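Side-chain contacts in 6-carboxyhexanoate--coa ligase (Bacillus subtilis, PDB 5FLG), which is an enzyme of the 6-carboxyhexanoate--CoA ligase family, modelled here with pimelic acid, phosphoaminophosphonic acid-adenylate ester and magnesium: residues Y9-R14 against H38-T43; S170-A175 against P198-G203. All coordinates share one frame; numbering follows the deposited sequence.

Contact 1 (Y9-R14 against H38-T43)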
loop_
_atom_site.group_PDB
_atom_site.type_symbol
_atom_site.label_atom_id
_atom_site.label_comp_id
_atom_site.label_asym_id
_atom_site.label_seq_id
_atom_site.Cartn_x
_atom_site.Cartn_y
_atom_site.Cartn_z
ATOM N N TYR A 9 -5.759 4.977 13.248
ATOM C CA TYR A 9 -5.525 4.474 11.903
ATOM C C TYR A 9 -4.612 3.280 11.948
ATOM O O TYR A 9 -3.622 3.281 12.670
ATOM C CB TYR A 9 -4.910 5.566 11.015
ATOM C CG TYR A 9 -5.840 6.716 10.763
ATOM C CD1 TYR A 9 -6.044 7.672 11.731
ATOM C CD2 TYR A 9 -6.576 6.797 9.596
ATOM C CE1 TYR A 9 -6.931 8.706 11.551
ATOM C CE2 TYR A 9 -7.446 7.853 9.381
ATOM C CZ TYR A 9 -7.641 8.778 10.374
ATOM O OH TYR A 9 -8.543 9.791 10.229
ATOM N N SER A 10 -5.020 2.211 11.253
ATOM C CA SER A 10 -4.183 1.049 11.046
ATOM C C SER A 10 -3.208 1.321 9.898
ATOM O O SER A 10 -3.627 1.670 8.801
ATOM C CB SER A 10 -5.056 -0.170 10.670
ATOM O OG SER A 10 -4.237 -1.298 10.399
ATOM N N VAL A 11 -1.925 1.135 10.130
ATOM C CA VAL A 11 -0.922 1.354 9.067
ATOM C C VAL A 11 -0.117 0.095 8.939
ATOM O O VAL A 11 0.479 -0.368 9.924
ATOM C CB VAL A 11 0.038 2.530 9.362
ATOM C CG1 VAL A 11 0.840 2.864 8.112
ATOM C CG2 VAL A 11 -0.714 3.773 9.793
ATOM N N ARG A 12 -0.175 -0.516 7.754
ATOM C CA ARG A 12 0.435 -1.810 7.525
ATOM C C ARG A 12 1.391 -1.767 6.351
ATOM O O ARG A 12 1.211 -0.972 5.417
ATOM C CB ARG A 12 -0.644 -2.872 7.229
ATOM C CG ARG A 12 -1.480 -3.221 8.447
ATOM C CD ARG A 12 -2.504 -4.304 8.110
ATOM N NE ARG A 12 -3.516 -3.805 7.186
ATOM C CZ ARG A 12 -4.333 -4.579 6.476
ATOM N NH1 ARG A 12 -4.126 -5.885 6.415
ATOM N NH2 ARG A 12 -5.329 -4.042 5.796
ATOM N N MET A 13 2.379 -2.652 6.404
ATOM C CA MET A 13 3.412 -2.720 5.403
ATOM C C MET A 13 3.773 -4.178 5.201
ATOM O O MET A 13 3.989 -4.901 6.152
ATOM C CB MET A 13 4.676 -1.944 5.841
ATOM C CG MET A 13 5.855 -2.039 4.861
ATOM S SD MET A 13 6.999 -3.429 5.136
ATOM C CE MET A 13 7.694 -3.030 6.720
ATOM N N ARG A 14 4.082 -4.524 3.964
ATOM C CA ARG A 14 4.816 -5.717 3.727
ATOM C C ARG A 14 5.766 -5.547 2.553
ATOM O O ARG A 14 5.545 -4.727 1.649
ATOM C CB ARG A 14 3.830 -6.850 3.461
ATOM C CG ARG A 14 2.956 -6.586 2.271
ATOM C CD ARG A 14 1.790 -7.562 2.303
ATOM N NE ARG A 14 1.029 -7.589 1.062
ATOM C CZ ARG A 14 -0.298 -7.666 1.011
ATOM N NH1 ARG A 14 -1.030 -7.639 2.127
ATOM N NH2 ARG A 14 -0.901 -7.720 -0.169
ATOM N N HIS A 38 -1.956 12.450 13.180
ATOM C CA HIS A 38 -0.806 13.343 13.142
ATOM C C HIS A 38 0.481 12.539 13.241
ATOM O O HIS A 38 1.566 13.059 12.990
ATOM C CB HIS A 38 -0.879 14.372 14.270
ATOM C CG HIS A 38 -0.955 13.773 15.642
ATOM N ND1 HIS A 38 0.160 13.367 16.343
ATOM C CD2 HIS A 38 -2.016 13.517 16.442
ATOM C CE1 HIS A 38 -0.207 12.909 17.524
ATOM N NE2 HIS A 38 -1.519 13.038 17.627
ATOM N N GLU A 39 0.384 11.236 13.493
ATOM C CA GLU A 39 1.611 10.451 13.437
ATOM C C GLU A 39 1.893 9.771 12.095
ATOM O O GLU A 39 2.859 9.034 11.956
ATOM C CB GLU A 39 1.686 9.482 14.599
ATOM C CG GLU A 39 1.982 10.155 15.928
ATOM C CD GLU A 39 1.846 9.210 17.112
ATOM O OE1 GLU A 39 2.212 8.025 16.986
ATOM O OE2 GLU A 39 1.483 9.680 18.205
ATOM N N MET A 40 1.131 10.112 11.077
ATOM C CA MET A 40 1.133 9.332 9.849
ATOM C C MET A 40 2.482 9.461 9.111
ATOM O O MET A 40 3.038 8.466 8.606
ATOM C CB MET A 40 -0.003 9.790 8.960
ATOM C CG MET A 40 -0.256 8.882 7.765
ATOM S SD MET A 40 -0.516 7.146 8.188
ATOM C CE MET A 40 -2.233 7.245 8.732
ATOM N N LYS A 41 3.015 10.672 9.038
ATOM C CA LYS A 41 4.213 10.864 8.218
ATOM C C LYS A 41 5.378 10.109 8.802
ATOM O O LYS A 41 6.081 9.391 8.104
ATOM C CB LYS A 41 4.568 12.339 8.096
ATOM C CG LYS A 41 5.866 12.569 7.331
ATOM C CD LYS A 41 6.034 14.006 6.855
ATOM C CE LYS A 41 7.193 14.686 7.576
ATOM N NZ LYS A 41 8.484 14.026 7.251
ATOM N N HIS A 42 5.546 10.221 10.109
ATOM C CA HIS A 42 6.598 9.503 10.806
ATOM C C HIS A 42 6.421 8.005 10.706
ATOM O O HIS A 42 7.386 7.268 10.685
ATOM C CB HIS A 42 6.621 9.938 12.275
ATOM C CG HIS A 42 7.528 9.120 13.146
ATOM N ND1 HIS A 42 8.875 9.395 13.290
ATOM C CD2 HIS A 42 7.273 8.064 13.959
ATOM C CE1 HIS A 42 9.425 8.485 14.076
ATOM N NE2 HIS A 42 8.475 7.666 14.497
ATOM N N THR A 43 5.177 7.532 10.744
ATOM C CA THR A 43 4.926 6.102 10.843
ATOM C C THR A 43 5.111 5.439 9.489
ATOM O O THR A 43 5.759 4.431 9.382
ATOM C CB THR A 43 3.490 5.853 11.284
ATOM O OG1 THR A 43 3.316 6.357 12.605
ATOM C CG2 THR A 43 3.154 4.374 11.266
#
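M40 lays its thioether end against two strand side chains, Y9 and V11, which both point from the strand toward the helix start at 38-43. The side chain of M40 leaves with CG anti to the backbone N (chi1 -170°) and then bends twice, which swings the sulfur and methyl over to the strand. SD rests on V11 CG2 at 3.7 Å, and CE sits 3.9 Å from Y9 CB, close to the root of the ring. M40 runs at about a right angle to the Y9 side chain but slants across V11. One turn on, T43 turns its methyl to the strand, CG2 lying 4.1 Å from V11 CB, while its hydroxyl faces back along the helix. That hydroxyl donates to the carbonyl of the N-cap residue, T43 OG1 to E39 O at 2.8 Å, from above the carbonyl plane; T43 N shares the same acceptor. The hydroxyl bond probably helps fix the rotation that turns the methyl to the strand. The contact lies between helix 40-52 and the central strand, 8-17, of a three-stranded antiparallel sheet: F66 of strand 61-68 touches Y9, V11 and M40, and I35 of strand 26-36 touches V11 and T43.

Contact 2 (S170-A175 against P198-G203). With PML (pimelic acid), chain C.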
loop_
_atom_site.group_PDB
_atom_site.type_symbol
_atom_site.label_atom_id
_atom_site.label_comp_id
_atom_site.label_asym_id
_atom_site.label_seq_id
_atom_site.Cartn_x
_atom_site.Cartn_y
_atom_site.Cartn_z
ATOM N N SER A 170 13.031 -1.678 19.347
ATOM C CA SER A 170 11.800 -1.771 18.595
ATOM C C SER A 170 11.274 -3.206 18.473
ATOM O O SER A 170 10.071 -3.407 18.400
ATOM C CB SER A 170 12.021 -1.244 17.196
ATOM O OG SER A 170 12.380 0.108 17.258
ATOM N N ARG A 171 12.182 -4.143 18.218
ATOM C CA ARG A 171 11.823 -5.551 18.131
ATOM C C ARG A 171 10.978 -5.952 19.356
ATOM O O ARG A 171 10.045 -6.774 19.242
ATOM C CB ARG A 171 13.090 -6.426 18.095
ATOM C CG ARG A 171 13.643 -6.701 16.711
ATOM C CD ARG A 171 14.624 -7.861 16.741
ATOM N NE ARG A 171 15.107 -8.248 15.404
ATOM C CZ ARG A 171 16.285 -7.881 14.911
ATOM N NH1 ARG A 171 17.045 -7.047 15.602
ATOM N NH2 ARG A 171 16.686 -8.274 13.705
ATOM N N ILE A 172 11.416 -5.515 20.536
ATOM C CA ILE A 172 10.792 -5.986 21.783
ATOM C C ILE A 172 9.444 -5.308 21.958
ATOM O O ILE A 172 8.418 -5.967 22.237
ATOM C CB ILE A 172 11.674 -5.737 23.008
ATOM C CG1 ILE A 172 12.936 -6.582 22.933
ATOM C CG2 ILE A 172 10.907 -6.008 24.292
ATOM C CD1 ILE A 172 14.050 -6.091 23.845
ATOM N N LYS A 173 9.404 -4.029 21.620
ATOM C CA LYS A 173 8.129 -3.309 21.619
ATOM C C LYS A 173 7.074 -3.972 20.723
ATOM O O LYS A 173 5.941 -4.203 21.141
ATOM C CB LYS A 173 8.315 -1.893 21.171
ATOM C CG LYS A 173 7.066 -1.070 21.381
ATOM C CD LYS A 173 7.283 0.364 20.926
ATOM C CE LYS A 173 7.730 0.403 19.480
ATOM N NZ LYS A 173 7.476 1.726 18.924
ATOM N N GLU A 174 7.486 -4.338 19.519
ATOM C CA GLU A 174 6.602 -4.977 18.578
ATOM C C GLU A 174 6.183 -6.363 19.038
ATOM O O GLU A 174 5.007 -6.664 19.067
ATOM C CB GLU A 174 7.228 -5.014 17.176
ATOM C CG GLU A 174 7.260 -3.640 16.502
ATOM C CD GLU A 174 8.333 -3.486 15.393
ATOM O OE1 GLU A 174 9.026 -4.462 15.013
ATOM O OE2 GLU A 174 8.483 -2.365 14.886
ATOM N N ALA A 175 7.133 -7.155 19.512
ATOM C CA ALA A 175 6.844 -8.501 19.879
ATOM C C ALA A 175 5.944 -8.525 21.100
ATOM O O ALA A 175 5.040 -9.364 21.201
ATOM C CB ALA A 175 8.122 -9.241 20.166
ATOM N N PRO A 198 18.454 -13.166 10.272
ATOM C CA PRO A 198 19.696 -13.907 10.489
ATOM C C PRO A 198 20.510 -13.371 11.663
ATOM O O PRO A 198 21.391 -14.048 12.172
ATOM C CB PRO A 198 20.449 -13.740 9.158
ATOM C CG PRO A 198 19.865 -12.522 8.538
ATOM C CD PRO A 198 18.414 -12.535 8.940
ATOM N N ASP A 199 20.158 -12.207 12.161
ATOM C CA ASP A 199 21.054 -11.505 13.074
ATOM C C ASP A 199 20.346 -11.262 14.398
ATOM O O ASP A 199 20.786 -10.431 15.188
ATOM C CB ASP A 199 21.497 -10.180 12.471
ATOM C CG ASP A 199 20.319 -9.362 11.947
ATOM O OD1 ASP A 199 19.181 -9.902 11.769
ATOM O OD2 ASP A 199 20.524 -8.155 11.762
ATOM N N TYR A 200 19.339 -12.087 14.703
ATOM C CA TYR A 200 18.667 -11.984 16.005
ATOM C C TYR A 200 18.137 -13.326 16.484
ATOM O O TYR A 200 17.298 -13.951 15.809
ATOM C CB TYR A 200 17.535 -10.985 15.900
ATOM C CG TYR A 200 17.067 -10.487 17.231
ATOM C CD1 TYR A 200 17.772 -9.499 17.914
ATOM C CD2 TYR A 200 15.961 -11.072 17.862
ATOM C CE1 TYR A 200 17.340 -9.029 19.142
ATOM C CE2 TYR A 200 15.570 -10.671 19.127
ATOM C CZ TYR A 200 16.252 -9.656 19.765
ATOM O OH TYR A 200 15.794 -9.194 20.971
ATOM N N ILE A 201 18.724 -13.826 17.572
ATOM C CA ILE A 201 18.509 -15.212 17.990
ATOM C C ILE A 201 17.652 -15.369 19.245
ATOM O O ILE A 201 17.343 -16.490 19.665
ATOM C CB ILE A 201 19.839 -15.932 18.197
ATOM C CG1 ILE A 201 20.608 -15.313 19.363
ATOM C CG2 ILE A 201 20.671 -15.860 16.933
ATOM C CD1 ILE A 201 21.753 -16.180 19.841
ATOM N N THR A 202 17.280 -14.247 19.850
ATOM C CA THR A 202 16.329 -14.264 20.967
ATOM C C THR A 202 14.917 -14.494 20.511
ATOM O O THR A 202 14.529 -14.065 19.419
ATOM C CB THR A 202 16.369 -12.972 21.751
ATOM O OG1 THR A 202 17.697 -12.768 22.231
ATOM C CG2 THR A 202 15.420 -13.012 22.920
ATOM N N GLY A 203 14.213 -15.361 21.247
ATOM C CA GLY A 203 12.797 -15.589 21.003
ATOM C C GLY A 203 12.049 -15.611 22.317
ATOM O O GLY A 203 12.536 -15.089 23.321
HETATM C C1 PML C . 12.481 -10.193 22.231
HETATM O O11 PML C . 11.840 -10.193 23.332
HETATM O O12 PML C . 13.672 -9.725 22.170
HETATM C C2 PML C . 11.947 -11.125 21.127
HETATM C C3 PML C . 11.671 -10.512 19.763
HETATM C C4 PML C . 11.885 -11.489 18.593
HETATM C C5 PML C . 10.729 -11.578 17.615
HETATM C C6 PML C . 11.125 -11.452 16.147
HETATM C C7 PML C . 11.810 -10.118 15.846
HETATM O O71 PML C . 11.193 -9.051 16.077
HETATM O O72 PML C . 12.925 -10.119 15.265
#
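R171 and Y200 lie one over the other in the wall of the pimelic acid pocket, each also bonded to the ligand. R171 CD stands over the centre of the Y200 ring, 3.5 Å from the centroid, in a CH-pi contact. The guanidinium continues beyond it toward the base of the tyrosine, its plane only 11° from that of the ring, with NH1 3.4 Å from Y200 CD1 and Y200 CB beneath the guanidinium centre. The two side chains thus slide past each other in opposite directions, and R171 through NE and Y200 through its hydroxyl reach different carboxylates of pimelic acid. R171 NE donates to O72 of pimelic acid at 2.9 Å through a distinctly bent bond, and Y200 OH gives a very short one, 2.5 Å, to O12 of pimelic acid at the edge of the ring. Y200 CG is anti to the backbone N (chi1 -162°), which sends the ring from its loop toward helix 170-184. That loop joins strands 188-194 and 203-207, antiparallel neighbours in the large mixed sheet. Pimelic acid lies between helix and loop, touched by residues of both. I172 CG1 comes within 3.3 Å of O12 of pimelic acid, and A175 CB meets the aliphatic chain at C3 of pimelic acid, 3.8 Å away. Y212 and R214 from strand 211-215, together with S195, add hydrogen bonds to the ligand. At the outer end of the arginine, R171 NH2 forms a salt bridge to OD2 of D197, a magnesium ligand, linking the pocket wall to the metal site. A longer one runs from R171 NH2 to D199 OD1 at 3.6 Å, with guanidinium and carboxylate planes 83° apart, while D199 OD1 accepts a hydrogen bond from S55.

The contacts follow one another along the chain, contact 1 closing before contact 2 opens, with centres 21 Å apart and nearest atoms about 7 Å apart, so they do not touch. They share no helix or sheet: contact 1 joins helix 40-52 to the small antiparallel sheet, whereas contact 2 joins helix 170-184 to a loop of the seven-stranded mixed sheet. A salt bridge between K50 of helix 40-52 and E174 of helix 170-184 connects the two regions. Contact 1 thus joins parts of the fold away from the ligands, whereas contact 2 forms part of the pimelic acid pocket, with the R171 side chain about 6 Å from phosphoaminophosphonic acid-adenylate ester and from magnesium.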